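PDB 1I9Z: inositol-1,4,5-trisphosphate 5-phosphatase 1 from Schizosaccharomyces pombe, which removes the 5-phosphate from soluble and lipid inositol phosphates, using magnesium, through the catalytic domain described here, and controls phosphoinositide levels in membrane trafficking and signalling. Local coordinates for residues A[179-184]-A[246-251]; A[175-180]-A[234-239]; A[52-57]-A[100-105]. One frame throughout, in Å; residues are numbered along the deposited sequence.

Interaction 1 (A[179-184]-A[246-251])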
# COMPACT_ATOMS: atom_id res chain seq x y z
N HIS A 179 9.41 -6.76 15.24
CA HIS A 179 10.01 -8.01 14.82
C HIS A 179 9.24 -8.52 13.59
O HIS A 179 9.81 -9.11 12.65
CB HIS A 179 9.90 -9.02 15.94
CG HIS A 179 10.22 -10.41 15.50
ND1 HIS A 179 9.27 -11.41 15.40
CD2 HIS A 179 11.40 -10.96 15.13
CE1 HIS A 179 9.86 -12.53 15.00
NE2 HIS A 179 11.15 -12.28 14.82
N ASP A 180 7.92 -8.34 13.61
CA ASP A 180 7.09 -8.78 12.48
C ASP A 180 7.46 -8.00 11.23
O ASP A 180 7.50 -8.53 10.11
CB ASP A 180 5.58 -8.58 12.77
CG ASP A 180 5.02 -9.58 13.74
OD1 ASP A 180 5.71 -10.56 14.06
OD2 ASP A 180 3.88 -9.39 14.24
N TYR A 181 7.71 -6.70 11.39
CA TYR A 181 8.13 -5.90 10.28
C TYR A 181 9.40 -6.48 9.68
O TYR A 181 9.51 -6.68 8.45
CB TYR A 181 8.45 -4.45 10.74
CG TYR A 181 9.25 -3.70 9.70
CD1 TYR A 181 8.64 -3.17 8.59
CD2 TYR A 181 10.66 -3.70 9.75
CE1 TYR A 181 9.40 -2.67 7.52
CE2 TYR A 181 11.42 -3.23 8.71
CZ TYR A 181 10.78 -2.71 7.58
OH TYR A 181 11.48 -2.34 6.51
N ARG A 182 10.38 -6.75 10.54
CA ARG A 182 11.64 -7.24 10.01
C ARG A 182 11.50 -8.59 9.33
O ARG A 182 12.15 -8.83 8.31
CB ARG A 182 12.68 -7.36 11.13
CG ARG A 182 13.01 -5.99 11.75
CD ARG A 182 14.24 -6.19 12.71
NE ARG A 182 13.92 -5.89 14.10
CZ ARG A 182 13.32 -6.73 14.91
NH1 ARG A 182 12.96 -7.91 14.46
NH2 ARG A 182 13.07 -6.43 16.15
N THR A 183 10.68 -9.45 9.91
CA THR A 183 10.42 -10.82 9.42
C THR A 183 9.82 -10.76 8.03
O THR A 183 10.22 -11.50 7.11
CB THR A 183 9.47 -11.56 10.40
OG1 THR A 183 10.13 -11.73 11.66
CG2 THR A 183 9.09 -13.00 9.87
N ILE A 184 8.86 -9.86 7.86
CA ILE A 184 8.22 -9.72 6.56
C ILE A 184 9.10 -9.03 5.55
O ILE A 184 9.14 -9.41 4.37
CB ILE A 184 6.86 -8.94 6.71
CG1 ILE A 184 5.90 -9.76 7.55
CG2 ILE A 184 6.34 -8.55 5.30
CD1 ILE A 184 4.66 -8.92 8.12
N VAL A 246 11.68 0.59 12.37
CA VAL A 246 10.72 -0.08 11.48
C VAL A 246 10.36 0.80 10.32
O VAL A 246 10.42 2.02 10.43
CB VAL A 246 9.41 -0.47 12.20
CG1 VAL A 246 9.66 -1.63 13.04
CG2 VAL A 246 8.85 0.70 13.01
N PHE A 247 9.96 0.19 9.21
CA PHE A 247 9.59 0.95 8.01
C PHE A 247 10.51 2.13 7.66
O PHE A 247 10.06 3.24 7.43
CB PHE A 247 8.14 1.50 8.09
CG PHE A 247 7.10 0.41 8.38
CD1 PHE A 247 6.68 0.17 9.66
CD2 PHE A 247 6.58 -0.37 7.34
CE1 PHE A 247 5.75 -0.83 9.96
CE2 PHE A 247 5.64 -1.38 7.63
CZ PHE A 247 5.23 -1.59 8.94
N PRO A 248 11.83 1.88 7.61
CA PRO A 248 12.73 2.99 7.26
C PRO A 248 12.43 3.47 5.83
O PRO A 248 12.09 2.71 4.90
CB PRO A 248 14.15 2.37 7.39
CG PRO A 248 13.93 0.86 7.12
CD PRO A 248 12.55 0.62 7.87
N PHE A 249 12.57 4.76 5.64
CA PHE A 249 12.31 5.41 4.38
C PHE A 249 10.84 5.40 3.96
O PHE A 249 10.54 5.79 2.85
CB PHE A 249 13.21 4.85 3.26
CG PHE A 249 14.69 4.95 3.57
CD1 PHE A 249 15.42 3.83 3.93
CD2 PHE A 249 15.33 6.20 3.56
CE1 PHE A 249 16.77 3.93 4.28
CE2 PHE A 249 16.70 6.31 3.92
CZ PHE A 249 17.40 5.17 4.28
N PHE A 250 9.94 4.92 4.83
CA PHE A 250 8.52 5.02 4.54
C PHE A 250 7.96 6.29 5.17
O PHE A 250 8.40 6.72 6.25
CB PHE A 250 7.70 3.86 5.15
CG PHE A 250 7.76 2.61 4.34
CD1 PHE A 250 8.88 1.75 4.47
CD2 PHE A 250 6.72 2.31 3.41
CE1 PHE A 250 8.98 0.59 3.68
CE2 PHE A 250 6.78 1.15 2.61
CZ PHE A 250 7.90 0.30 2.74
N SER A 251 6.97 6.88 4.52
CA SER A 251 6.33 8.06 5.05
C SER A 251 4.87 7.79 5.30
O SER A 251 4.32 6.84 4.73
CB SER A 251 6.44 9.23 4.04
OG SER A 251 7.83 9.59 3.88
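The CA atoms of Y181 and V246 come within 6.5 Å of each other where helix 174-187 passes the loop ahead of strand 283-288, a loop that goes on into a type II beta turn from F247 to F250, closed by the backbone bond from F250 N to F247 O. Helix and loop both belong to the DNase I-like alpha/beta fold and pack beside the sheet that holds strands 201-205 and 283-288. Within 179-184 the contact is carried by Y181 alone. Its CG lies anti to the backbone N (chi1 164°), and the ring is laid along the loop backbone, with V246 CA and F247 N over one face. F247 N sits 3.3 Å above that plane, off centre toward the rim. At the base of the tyrosine, Y181 CB meets V246 CG1 at 3.8 Å. The Y181 edge then turns to F247 in a T-shaped (edge-to-face) pair that is well short of perpendicular: the planes are 57° apart and the ring centroids 4.7 Å. CD1 of Y181 is the atom that enters, standing 3.5 Å above the centre of the F247 ring. Further aromatic groups close round the pair. F208 stacks on F247, while W204 of strand 201-205 meets F247 edge-to-face and also meets the Y181 ring, so the loop and the helix are joined through an aromatic cluster round the buried Y181 and F247. No hydrogen bond links the two segments; at the far end of the tyrosine, P248 CD comes in obliquely, 3.4 Å from Y181 OH.

Interaction 2 (A[175-180]-A[234-239])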
# COMPACT_ATOMS: atom_id res chain seq x y z
N ASP A 175 7.47 -4.40 20.59
CA ASP A 175 8.73 -5.05 20.11
C ASP A 175 8.37 -6.23 19.18
O ASP A 175 9.06 -6.53 18.20
CB ASP A 175 9.56 -5.62 21.26
CG ASP A 175 10.19 -4.55 22.12
OD1 ASP A 175 10.44 -3.44 21.64
OD2 ASP A 175 10.47 -4.86 23.30
N GLU A 176 7.28 -6.92 19.49
CA GLU A 176 6.90 -8.04 18.63
C GLU A 176 6.42 -7.51 17.25
O GLU A 176 6.70 -8.12 16.22
CB GLU A 176 5.82 -8.88 19.29
CG GLU A 176 5.52 -10.15 18.45
CD GLU A 176 4.44 -11.06 19.05
OE1 GLU A 176 3.95 -10.77 20.19
OE2 GLU A 176 4.08 -12.05 18.35
N ARG A 177 5.66 -6.40 17.22
CA ARG A 177 5.29 -5.85 15.91
C ARG A 177 6.55 -5.42 15.15
O ARG A 177 6.66 -5.56 13.93
CB ARG A 177 4.36 -4.61 16.11
CG ARG A 177 3.00 -5.02 16.67
CD ARG A 177 2.07 -3.83 16.79
NE ARG A 177 2.10 -3.19 18.13
CZ ARG A 177 1.45 -3.68 19.21
NH1 ARG A 177 1.46 -3.03 20.39
NH2 ARG A 177 0.84 -4.86 19.16
N ASP A 178 7.53 -4.85 15.85
CA ASP A 178 8.73 -4.43 15.08
C ASP A 178 9.42 -5.68 14.47
O ASP A 178 9.94 -5.66 13.37
CB ASP A 178 9.74 -3.72 16.00
CG ASP A 178 9.29 -2.36 16.44
OD1 ASP A 178 10.07 -1.75 17.26
OD2 ASP A 178 8.19 -1.83 16.01
N HIS A 179 9.41 -6.76 15.24
CA HIS A 179 10.01 -8.01 14.82
C HIS A 179 9.24 -8.52 13.59
O HIS A 179 9.81 -9.11 12.65
CB HIS A 179 9.90 -9.02 15.94
CG HIS A 179 10.22 -10.41 15.50
ND1 HIS A 179 9.27 -11.41 15.40
CD2 HIS A 179 11.40 -10.96 15.13
CE1 HIS A 179 9.86 -12.53 15.00
NE2 HIS A 179 11.15 -12.28 14.82
N ASP A 180 7.92 -8.34 13.61
CA ASP A 180 7.09 -8.78 12.48
C ASP A 180 7.46 -8.00 11.23
O ASP A 180 7.50 -8.53 10.11
CB ASP A 180 5.58 -8.58 12.77
CG ASP A 180 5.02 -9.58 13.74
OD1 ASP A 180 5.71 -10.56 14.06
OD2 ASP A 180 3.88 -9.39 14.24
N TYR A 234 1.82 9.81 21.58
CA TYR A 234 1.95 8.56 22.27
C TYR A 234 1.72 7.36 21.33
O TYR A 234 1.62 6.24 21.81
CB TYR A 234 0.93 8.49 23.36
CG TYR A 234 1.36 9.42 24.49
CD1 TYR A 234 1.04 10.76 24.48
CD2 TYR A 234 2.20 8.94 25.48
CE1 TYR A 234 1.57 11.67 25.51
CE2 TYR A 234 2.72 9.80 26.48
CZ TYR A 234 2.38 11.15 26.46
OH TYR A 234 2.95 11.94 27.42
N ASP A 235 1.65 7.61 20.04
CA ASP A 235 1.43 6.49 19.08
C ASP A 235 2.72 5.69 18.94
O ASP A 235 3.79 6.26 18.65
CB ASP A 235 1.01 7.04 17.73
CG ASP A 235 0.99 5.97 16.65
OD1 ASP A 235 0.13 5.09 16.72
OD2 ASP A 235 1.82 6.05 15.73
N GLN A 236 2.61 4.37 19.15
CA GLN A 236 3.81 3.48 19.05
C GLN A 236 4.40 3.41 17.65
O GLN A 236 5.61 3.37 17.50
CB GLN A 236 3.43 2.06 19.49
CG GLN A 236 3.10 1.97 21.00
CD GLN A 236 2.47 0.66 21.30
OE1 GLN A 236 2.15 -0.10 20.36
NE2 GLN A 236 2.28 0.35 22.58
N LEU A 237 3.58 3.43 16.60
CA LEU A 237 4.19 3.34 15.29
C LEU A 237 5.08 4.58 14.96
O LEU A 237 6.22 4.43 14.45
CB LEU A 237 3.12 3.18 14.19
CG LEU A 237 3.75 3.11 12.76
CD1 LEU A 237 4.69 1.89 12.66
CD2 LEU A 237 2.68 2.95 11.68
N ASN A 238 4.55 5.78 15.23
CA ASN A 238 5.30 7.02 15.01
C ASN A 238 6.62 6.95 15.77
O ASN A 238 7.71 7.33 15.23
CB ASN A 238 4.49 8.22 15.50
CG ASN A 238 5.29 9.55 15.46
OD1 ASN A 238 5.66 10.02 14.40
ND2 ASN A 238 5.52 10.12 16.61
N LYS A 239 6.54 6.47 17.00
CA LYS A 239 7.73 6.41 17.88
C LYS A 239 8.77 5.49 17.28
O LYS A 239 9.93 5.90 17.20
CB LYS A 239 7.36 5.96 19.31
CG LYS A 239 8.53 5.96 20.35
CD LYS A 239 7.97 5.39 21.72
CE LYS A 239 8.97 5.22 22.87
NZ LYS A 239 8.51 4.11 23.86
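Q236 OE1 is held by two donors, R177 NH1 at 3.0 Å and the backbone N of R211, and so ties helix 174-187 to the N-terminal turn of helix 236-242, which opens with D235 as its N-cap. The arginine bond is fairly straight (N-H...O 154°) and falls on a lone pair of OE1 in the carbonyl plane. The guanidinium and amide lie nearly coplanar, 14° apart, although the two side chains cross at about a right angle. A bend at chi3 (-93°) turns the R177 guanidinium toward the amide. The guanidinium has further partners: NH2 donates to A168 O, NH1 also to G170 O, and Y210 makes a cation-pi contact. The same Q236 amide donates through NE2 to Y171 O. G170, Y171 and R211 line the inositol bisphosphate pocket, which puts R177 and Q236 in its second shell, consistent with their holding its backbone in position. A leucine in place of R177 would probably leave the carbonyls of A168 and G170 without these donors and Q236 OE1 with the R211 bond but not this one. The N-cap itself is closed by N238 N, 2.8 Å from D235 OD2, which it meets from above the carboxylate plane.

Interaction 3 (A[52-57]-A[100-105])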
# COMPACT_ATOMS: atom_id res chain seq x y z
N THR A 52 -14.35 12.80 -6.71
CA THR A 52 -13.26 12.92 -7.69
C THR A 52 -13.30 11.76 -8.70
O THR A 52 -14.09 10.82 -8.55
CB THR A 52 -11.86 12.97 -7.01
OG1 THR A 52 -11.44 11.63 -6.69
CG2 THR A 52 -11.92 13.81 -5.73
N PRO A 53 -12.45 11.81 -9.74
CA PRO A 53 -12.55 10.69 -10.68
C PRO A 53 -12.16 9.34 -10.09
O PRO A 53 -11.40 9.26 -9.12
CB PRO A 53 -11.65 11.13 -11.84
CG PRO A 53 -11.58 12.67 -11.69
CD PRO A 53 -11.45 12.80 -10.20
N LEU A 54 -12.72 8.28 -10.66
CA LEU A 54 -12.38 6.93 -10.20
C LEU A 54 -10.89 6.74 -10.49
O LEU A 54 -10.35 7.27 -11.50
CB LEU A 54 -13.18 5.90 -10.99
CG LEU A 54 -14.71 6.07 -10.91
CD1 LEU A 54 -15.31 5.22 -12.02
CD2 LEU A 54 -15.23 5.64 -9.53
N ALA A 55 -10.22 5.94 -9.66
CA ALA A 55 -8.80 5.71 -9.86
C ALA A 55 -8.52 4.75 -11.01
O ALA A 55 -9.41 4.02 -11.43
CB ALA A 55 -8.18 5.12 -8.56
N ASP A 56 -7.27 4.71 -11.43
CA ASP A 56 -6.87 3.75 -12.47
C ASP A 56 -6.67 2.36 -11.84
O ASP A 56 -6.96 1.33 -12.45
CB ASP A 56 -5.58 4.22 -13.09
CG ASP A 56 -5.79 5.56 -13.84
OD1 ASP A 56 -6.72 5.59 -14.65
OD2 ASP A 56 -5.06 6.53 -13.61
N ILE A 57 -6.18 2.36 -10.60
CA ILE A 57 -5.87 1.12 -9.91
C ILE A 57 -6.43 1.21 -8.51
O ILE A 57 -6.21 2.21 -7.85
CB ILE A 57 -4.32 0.92 -9.83
CG1 ILE A 57 -3.74 0.97 -11.24
CG2 ILE A 57 -3.96 -0.42 -9.17
CD1 ILE A 57 -2.21 0.86 -11.30
N PRO A 100 -16.11 -0.26 -20.96
CA PRO A 100 -15.19 -1.02 -20.10
C PRO A 100 -15.12 -0.56 -18.65
O PRO A 100 -15.12 0.65 -18.31
CB PRO A 100 -13.84 -0.88 -20.81
CG PRO A 100 -14.24 -0.93 -22.23
CD PRO A 100 -15.45 0.02 -22.26
N GLY A 101 -15.08 -1.58 -17.82
CA GLY A 101 -15.00 -1.38 -16.41
C GLY A 101 -13.61 -1.72 -15.90
O GLY A 101 -12.56 -1.38 -16.49
N TYR A 102 -13.65 -2.42 -14.79
CA TYR A 102 -12.48 -2.81 -14.07
C TYR A 102 -12.37 -4.32 -14.10
O TYR A 102 -13.40 -5.01 -14.14
CB TYR A 102 -12.62 -2.37 -12.62
CG TYR A 102 -12.44 -0.88 -12.43
CD1 TYR A 102 -13.47 0.01 -12.70
CD2 TYR A 102 -11.17 -0.36 -12.08
CE1 TYR A 102 -13.26 1.41 -12.63
CE2 TYR A 102 -10.95 1.02 -12.04
CZ TYR A 102 -11.99 1.89 -12.31
OH TYR A 102 -11.76 3.26 -12.36
N VAL A 103 -11.14 -4.82 -14.04
CA VAL A 103 -10.91 -6.23 -13.97
C VAL A 103 -10.00 -6.47 -12.76
O VAL A 103 -9.22 -5.58 -12.36
CB VAL A 103 -10.17 -6.76 -15.21
CG1 VAL A 103 -11.08 -6.63 -16.45
CG2 VAL A 103 -8.88 -6.02 -15.39
N GLN A 104 -10.11 -7.68 -12.19
CA GLN A 104 -9.22 -8.04 -11.07
C GLN A 104 -7.95 -8.59 -11.70
O GLN A 104 -7.95 -9.59 -12.46
CB GLN A 104 -9.88 -9.11 -10.19
CG GLN A 104 -8.91 -9.78 -9.17
CD GLN A 104 -9.67 -10.76 -8.32
OE1 GLN A 104 -10.80 -10.46 -7.91
NE2 GLN A 104 -9.09 -11.95 -8.07
N LEU A 105 -6.86 -7.95 -11.40
CA LEU A 105 -5.58 -8.37 -11.90
C LEU A 105 -5.17 -9.65 -11.18
O LEU A 105 -4.75 -10.68 -11.79
CB LEU A 105 -4.56 -7.26 -11.63
CG LEU A 105 -3.18 -7.35 -12.22
CD1 LEU A 105 -3.32 -7.22 -13.77
CD2 LEU A 105 -2.28 -6.21 -11.64
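With CG anti to the carbonyl carbon in both residues (chi1 -75° in Y102, -57° in L54), the Y102 phenol is carried across to the loop 52-57 and the L54 side chain settles beside its hydroxyl. Y102 opens strand 102-110, an outermost strand of the six-stranded sheet of this DNase I-like domain; the loop leads into strand 57-63 of the same sheet, two places further in. Strand 113-120 lies between them, and the tyrosine touches its K120 on the way. The contact turns on one hydrogen bond, from Y102 OH to A55 O at 2.6 Å. The acceptor lies at the ring edge, in the plane of the ring, and the hydroxyl meets the carbonyl nearly end-on (C=O...O angle 160°), tilted only slightly from its plane. Y102 CE2 of the same edge is 3.4 Å from A55 O. L54 packs against the hydroxyl with its aliphatic chain: L54 CB is 3.3 Å from Y102 OH, and L54 CD1 reaches the ring edge more loosely, 4.4 Å from Y102 CE1. D56 joins in through its backbone, D56 O lying 4.0 Å from Y102 CE2. Its carboxylate is used otherwise, in a salt bridge with K120 of strand 113-120 and a hydrogen bond from K26 N of strand 20-33. Each partner of the central bond is also fixed through its own backbone N, A55 N by Y58 OH and Y102 N by N93 OD1. Since the phenol donates its hydrogen bond to a buried, neutral carbonyl, it is likely to stay protonated, and the carbonyl oxygen of the buried A55 is satisfied by a side chain.

Interactions 1 and 2 are neighbours on helix 174-187, sharing H179 and D180, with centres 9 Å apart. They touch directly: V246 CG1 of interaction 1 lies 3.3 Å from D178 OD2 of interaction 2, and F247 CE1 lies 4.0 Å from L237 CD1. Together they join this helix to 234-239 and to the loop that follows helix 236-242. Interaction 2 is close to the active site: the R177 side chain is about 7 Å from the bound inositol bisphosphate and about 13 Å from the calcium ion. Interaction 3 lies on the other side of the chain's centre, at the 102-110 edge of the six-stranded sheet, its centre about 29 Å from that of interaction 1 and 34 Å from that of interaction 2.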